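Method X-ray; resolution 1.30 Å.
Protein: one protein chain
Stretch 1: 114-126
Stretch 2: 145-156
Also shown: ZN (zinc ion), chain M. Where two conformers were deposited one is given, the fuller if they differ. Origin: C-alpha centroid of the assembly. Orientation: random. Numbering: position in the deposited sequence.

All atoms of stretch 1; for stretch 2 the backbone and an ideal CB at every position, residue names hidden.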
# COMPACT_ATOMS: atom_id res chain seq x y z
N ILE A 114 -5.61 -11.23 9.50
CA ILE A 114 -4.16 -11.19 9.43
C ILE A 114 -3.54 -12.54 9.84
O ILE A 114 -2.61 -13.04 9.18
CB ILE A 114 -3.61 -10.04 10.29
CG1 ILE A 114 -3.99 -8.69 9.67
CG2 ILE A 114 -2.11 -10.18 10.46
CD1 ILE A 114 -3.92 -7.53 10.64
N VAL A 115 -4.04 -13.13 10.92
CA VAL A 115 -3.54 -14.42 11.40
C VAL A 115 -3.91 -15.53 10.41
O VAL A 115 -3.03 -16.32 10.01
CB VAL A 115 -4.10 -14.76 12.81
CG1 VAL A 115 -3.80 -16.20 13.19
CG2 VAL A 115 -3.53 -13.80 13.84
N ASN A 116 -5.18 -15.58 10.01
CA ASN A 116 -5.67 -16.68 9.19
C ASN A 116 -5.03 -16.74 7.81
O ASN A 116 -4.84 -17.83 7.25
CB ASN A 116 -7.19 -16.66 9.07
CG ASN A 116 -7.89 -16.99 10.38
OD1 ASN A 116 -7.36 -17.70 11.23
ND2 ASN A 116 -9.10 -16.46 10.54
N PHE A 117 -4.69 -15.58 7.25
CA PHE A 117 -4.15 -15.51 5.89
C PHE A 117 -2.66 -15.26 5.90
O PHE A 117 -2.04 -15.09 4.85
CB PHE A 117 -5.00 -14.57 5.03
CG PHE A 117 -6.40 -15.08 4.91
CD1 PHE A 117 -6.69 -16.13 4.05
CD2 PHE A 117 -7.39 -14.62 5.77
CE1 PHE A 117 -7.97 -16.68 3.99
CE2 PHE A 117 -8.68 -15.16 5.71
CZ PHE A 117 -8.96 -16.19 4.82
N GLN A 118 -2.09 -15.30 7.10
CA GLN A 118 -0.65 -15.31 7.32
C GLN A 118 0.04 -14.09 6.69
O GLN A 118 1.11 -14.18 6.08
CB GLN A 118 -0.04 -16.66 6.88
CG GLN A 118 -0.63 -17.84 7.68
CD GLN A 118 -0.10 -19.20 7.27
OE1 GLN A 118 0.26 -19.44 6.13
NE2 GLN A 118 -0.09 -20.12 8.22
N LEU A 119 -0.59 -12.94 6.89
CA LEU A 119 -0.07 -11.69 6.36
C LEU A 119 1.07 -11.17 7.21
O LEU A 119 1.08 -11.36 8.43
CB LEU A 119 -1.17 -10.64 6.29
CG LEU A 119 -2.37 -11.01 5.40
CD1 LEU A 119 -3.42 -9.92 5.48
CD2 LEU A 119 -1.95 -11.24 3.94
N GLU A 120 2.02 -10.50 6.57
CA GLU A 120 3.21 -10.02 7.26
C GLU A 120 3.14 -8.53 7.55
O GLU A 120 4.06 -7.95 8.12
CB GLU A 120 4.44 -10.35 6.42
CG GLU A 120 4.52 -11.85 6.17
CD GLU A 120 5.78 -12.30 5.50
OE1 GLU A 120 5.96 -12.02 4.29
OE2 GLU A 120 6.58 -12.98 6.17
N GLY A 121 2.02 -7.92 7.17
CA GLY A 121 1.81 -6.51 7.42
C GLY A 121 0.44 -6.10 6.96
O GLY A 121 -0.28 -6.86 6.31
N MET A 122 0.06 -4.89 7.35
CA MET A 122 -1.21 -4.30 6.97
C MET A 122 -1.02 -2.82 6.63
O MET A 122 -0.47 -2.05 7.41
CB MET A 122 -2.25 -4.48 8.10
CG MET A 122 -3.66 -3.98 7.76
SD MET A 122 -4.46 -4.76 6.33
CE MET A 122 -4.22 -6.48 6.74
N ASP A 123 -1.52 -2.45 5.44
CA ASP A 123 -1.58 -1.08 4.96
C ASP A 123 -2.97 -0.54 5.27
O ASP A 123 -3.97 -1.17 4.94
CB ASP A 123 -1.31 -1.05 3.45
CG ASP A 123 -1.21 0.35 2.86
OD1 ASP A 123 -0.51 1.24 3.42
OD2 ASP A 123 -1.81 0.57 1.79
N LEU A 124 -3.00 0.59 5.96
CA LEU A 124 -4.25 1.28 6.30
C LEU A 124 -4.42 2.42 5.31
O LEU A 124 -3.83 3.50 5.48
CB LEU A 124 -4.25 1.80 7.74
CG LEU A 124 -4.03 0.85 8.92
CD1 LEU A 124 -4.85 -0.41 8.84
CD2 LEU A 124 -2.57 0.50 9.08
N ASP A 125 -5.20 2.17 4.26
CA ASP A 125 -5.40 3.12 3.17
C ASP A 125 -6.70 3.85 3.40
O ASP A 125 -7.77 3.41 2.99
CB ASP A 125 -5.40 2.37 1.83
CG ASP A 125 -5.44 3.28 0.62
OD1 ASP A 125 -5.53 4.52 0.73
OD2 ASP A 125 -5.41 2.70 -0.50
N VAL A 126 -6.61 4.96 4.13
CA VAL A 126 -7.79 5.63 4.66
C VAL A 126 -8.22 6.72 3.70
O VAL A 126 -7.57 7.76 3.57
CB VAL A 126 -7.50 6.20 6.07
CG1 VAL A 126 -8.74 6.87 6.64
CG2 VAL A 126 -6.99 5.08 7.01
N UNK A 145 -0.49 -6.04 19.38
CA UNK A 145 -0.86 -7.43 19.16
C UNK A 145 0.09 -8.23 18.28
O UNK A 145 0.26 -9.44 18.48
CB UNK A 145 -2.26 -7.48 18.54
N UNK A 146 0.69 -7.57 17.30
CA UNK A 146 1.49 -8.28 16.28
C UNK A 146 3.00 -8.13 16.42
O UNK A 146 3.74 -8.77 15.66
CB UNK A 146 1.08 -7.79 14.89
N UNK A 147 3.46 -7.31 17.36
CA UNK A 147 4.90 -7.17 17.57
C UNK A 147 5.57 -6.13 16.70
O UNK A 147 4.95 -5.53 15.79
CB UNK A 147 5.58 -8.52 17.33
N UNK A 148 6.85 -5.87 16.97
CA UNK A 148 7.56 -4.77 16.37
C UNK A 148 7.95 -5.02 14.91
O UNK A 148 8.25 -4.06 14.21
CB UNK A 148 8.81 -4.47 17.20
N UNK A 149 7.97 -6.29 14.47
CA UNK A 149 8.43 -6.64 13.12
C UNK A 149 7.28 -6.82 12.12
O UNK A 149 7.54 -6.97 10.93
CB UNK A 149 9.26 -7.93 13.18
N UNK A 150 6.04 -6.82 12.60
CA UNK A 150 4.85 -6.73 11.72
C UNK A 150 4.88 -5.40 10.98
O UNK A 150 5.22 -4.38 11.57
CB UNK A 150 3.55 -6.87 12.52
N UNK A 151 4.59 -5.40 9.69
CA UNK A 151 4.65 -4.17 8.90
C UNK A 151 3.36 -3.40 9.00
O UNK A 151 2.29 -3.95 8.78
CB UNK A 151 4.96 -4.48 7.43
N UNK A 152 3.44 -2.13 9.38
CA UNK A 152 2.27 -1.26 9.43
C UNK A 152 2.55 -0.05 8.57
O UNK A 152 3.51 0.68 8.81
CB UNK A 152 1.93 -0.85 10.86
N UNK A 153 1.71 0.16 7.55
CA UNK A 153 1.89 1.29 6.66
C UNK A 153 0.57 2.04 6.49
O UNK A 153 -0.49 1.54 6.87
CB UNK A 153 2.43 0.83 5.30
N UNK A 154 0.65 3.25 5.95
CA UNK A 154 -0.54 3.99 5.53
C UNK A 154 -0.32 4.47 4.12
O UNK A 154 0.81 4.44 3.62
CB UNK A 154 -0.84 5.16 6.47
N UNK A 155 -1.39 4.94 3.48
CA UNK A 155 -1.33 5.43 2.11
C UNK A 155 -1.89 6.86 2.01
O UNK A 155 -2.90 7.09 1.34
CB UNK A 155 -2.10 4.49 1.18
N UNK A 156 -1.24 7.84 2.66
CA UNK A 156 -1.68 9.23 2.49
C UNK A 156 -1.54 9.66 1.04
O UNK A 156 -0.62 9.24 0.34
CB UNK A 156 -0.88 10.17 3.40
ZN ZN M . 12.94 -6.94 15.01

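Position 145 lies in the last part of a helix, and its ideal CB has nothing of stretch 1 within 5.5 Å; many side chains would serve. It is Asp145, which makes no contact with stretch 1. At 146 the CB is again beyond that range, but CA-to-CB points toward stretch 1, where Ile114 and Val115 offer an apolar surface. Only a long side chain could bridge the gap, and a large apolar one would suit best. Phe146 does so: its CE1 lies 3.5 Å from Ile114 CG2 and 3.8 Å from Val115 CG2, the latter at the ring edge.

Position 147 leaves the helix with a positive phi of 87° and a psi of 173°. A CB here would be jammed against the carbonyl O of the residue before, which calls for glycine, and Gly147 is found. Position 148, with phi -76°, faces open space and would accept proline among many others; it is Pro148.

At 149 stretch 1 makes no demand, but the zinc ion lies beyond the CB, favouring a ligand such as Asp, Glu or His. Asp149 binds it with both carboxylate oxygens, OD1 and OD2 each 2.3 Å from ZN.

The CB of 150 points sideways, 4.6 Å from Glu120 O. Beyond it lie Ile114 and the bare CA of Gly121, room for a broad, flat or long apolar group. Phe150, with chi1 t, swings its ring into this space. Gly121 CA sits over one ring face, 3.7 Å from the centroid, in a CH-pi contact, while Phe150 CE1 reaches Ile114 CG2 at 3.5 Å.

From 151 the backbone runs parallel to the strand that begins at Gly121. The CB of 151 is 3.7 Å from Gly121 CA, where the neighbouring strand has no side chain, so many residues would fit, including branched or long apolar ones. Leu151 occupies it; its N donates to Glu120 O (3.0 Å), and its O accepts from Met122 N (2.8 Å).

Position 152 turns to the other sheet face, shared with Met122 and Leu124. Its CB is 5.0 Å from Leu124 CD2, so Val, Ile, Leu or Met would suit. Ile152 packs its CG2 3.7 Å from Leu124 CD2.

At 153 the CB is 3.5 Å from Asp123 OD1, an acceptor asking for a short donor: Ser or Thr. Thr153, with chi1 p, donates from OG1 to Asp123 OD1 at 2.7 Å. Its N also donates to Met122 O (3.1 Å).

Position 154 shares the face of Leu124, and an aliphatic residue is expected. Leu154 brings CG 4.2 Å from Leu124 CB.

The CB of 155 points toward stretch 1 and is confined by carboxylate oxygens, 3.5 Å from Asp125 OD1 and 4.0 Å from Asp123 OD2. A small residue suits; a small donor is also conceivable. Ala155 adds a weak hydrogen bond from its N to Leu124 O (3.5 Å), and water 2 bridges the same two atoms.

Position 156 points away, with phi -62°, leaving the choice open to proline and others; Pro156 makes no contact with stretch 1.

Stretch 2 145-156: DFGPDFLITLAP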
# COMPACT_ATOMS: atom_id res chain seq x y z
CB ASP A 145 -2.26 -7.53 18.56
CG ASP A 145 -3.34 -7.10 19.53
OD1 ASP A 145 -3.05 -6.84 20.72
OD2 ASP A 145 -4.51 -7.04 19.10
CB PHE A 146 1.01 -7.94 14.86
CG PHE A 146 -0.32 -8.55 14.54
CD1 PHE A 146 -0.42 -9.88 14.17
CD2 PHE A 146 -1.47 -7.79 14.63
CE1 PHE A 146 -1.66 -10.45 13.89
CE2 PHE A 146 -2.71 -8.35 14.34
CZ PHE A 146 -2.81 -9.68 13.97
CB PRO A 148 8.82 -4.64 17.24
CG PRO A 148 8.99 -6.00 17.84
CD PRO A 148 7.62 -6.50 18.06
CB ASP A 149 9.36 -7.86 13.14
CG ASP A 149 10.70 -7.57 13.80
OD1 ASP A 149 11.63 -7.12 13.10
OD2 ASP A 149 10.83 -7.82 15.01
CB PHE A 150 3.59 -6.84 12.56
CG PHE A 150 2.33 -6.98 11.75
CD1 PHE A 150 2.04 -8.17 11.09
CD2 PHE A 150 1.41 -5.94 11.68
CE1 PHE A 150 0.88 -8.32 10.34
CE2 PHE A 150 0.23 -6.08 10.93
CZ PHE A 150 -0.03 -7.27 10.26
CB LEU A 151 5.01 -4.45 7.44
CG LEU A 151 6.40 -5.07 7.26
CD1 LEU A 151 6.61 -5.44 5.80
CD2 LEU A 151 7.53 -4.16 7.77
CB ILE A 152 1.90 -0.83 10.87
CG1 ILE A 152 1.62 -2.06 11.75
CG2 ILE A 152 0.68 0.10 10.87
CD1 ILE A 152 1.33 -1.77 13.22
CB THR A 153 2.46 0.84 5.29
OG1 THR A 153 1.53 -0.03 4.64
CG2 THR A 153 3.75 0.08 5.47
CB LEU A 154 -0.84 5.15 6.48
CG LEU A 154 -1.24 4.73 7.90
CD1 LEU A 154 -0.02 4.68 8.84
CD2 LEU A 154 -2.35 5.61 8.43
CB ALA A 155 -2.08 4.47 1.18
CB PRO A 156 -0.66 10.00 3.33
CG PRO A 156 0.56 9.13 3.35
CD PRO A 156 0.05 7.74 3.36
O HOH W 1 6.55 -8.67 8.86
O HOH W 2 -3.95 6.07 4.54
O HOH W 3 -5.27 8.43 1.96
O HOH W 4 14.59 -6.81 13.58
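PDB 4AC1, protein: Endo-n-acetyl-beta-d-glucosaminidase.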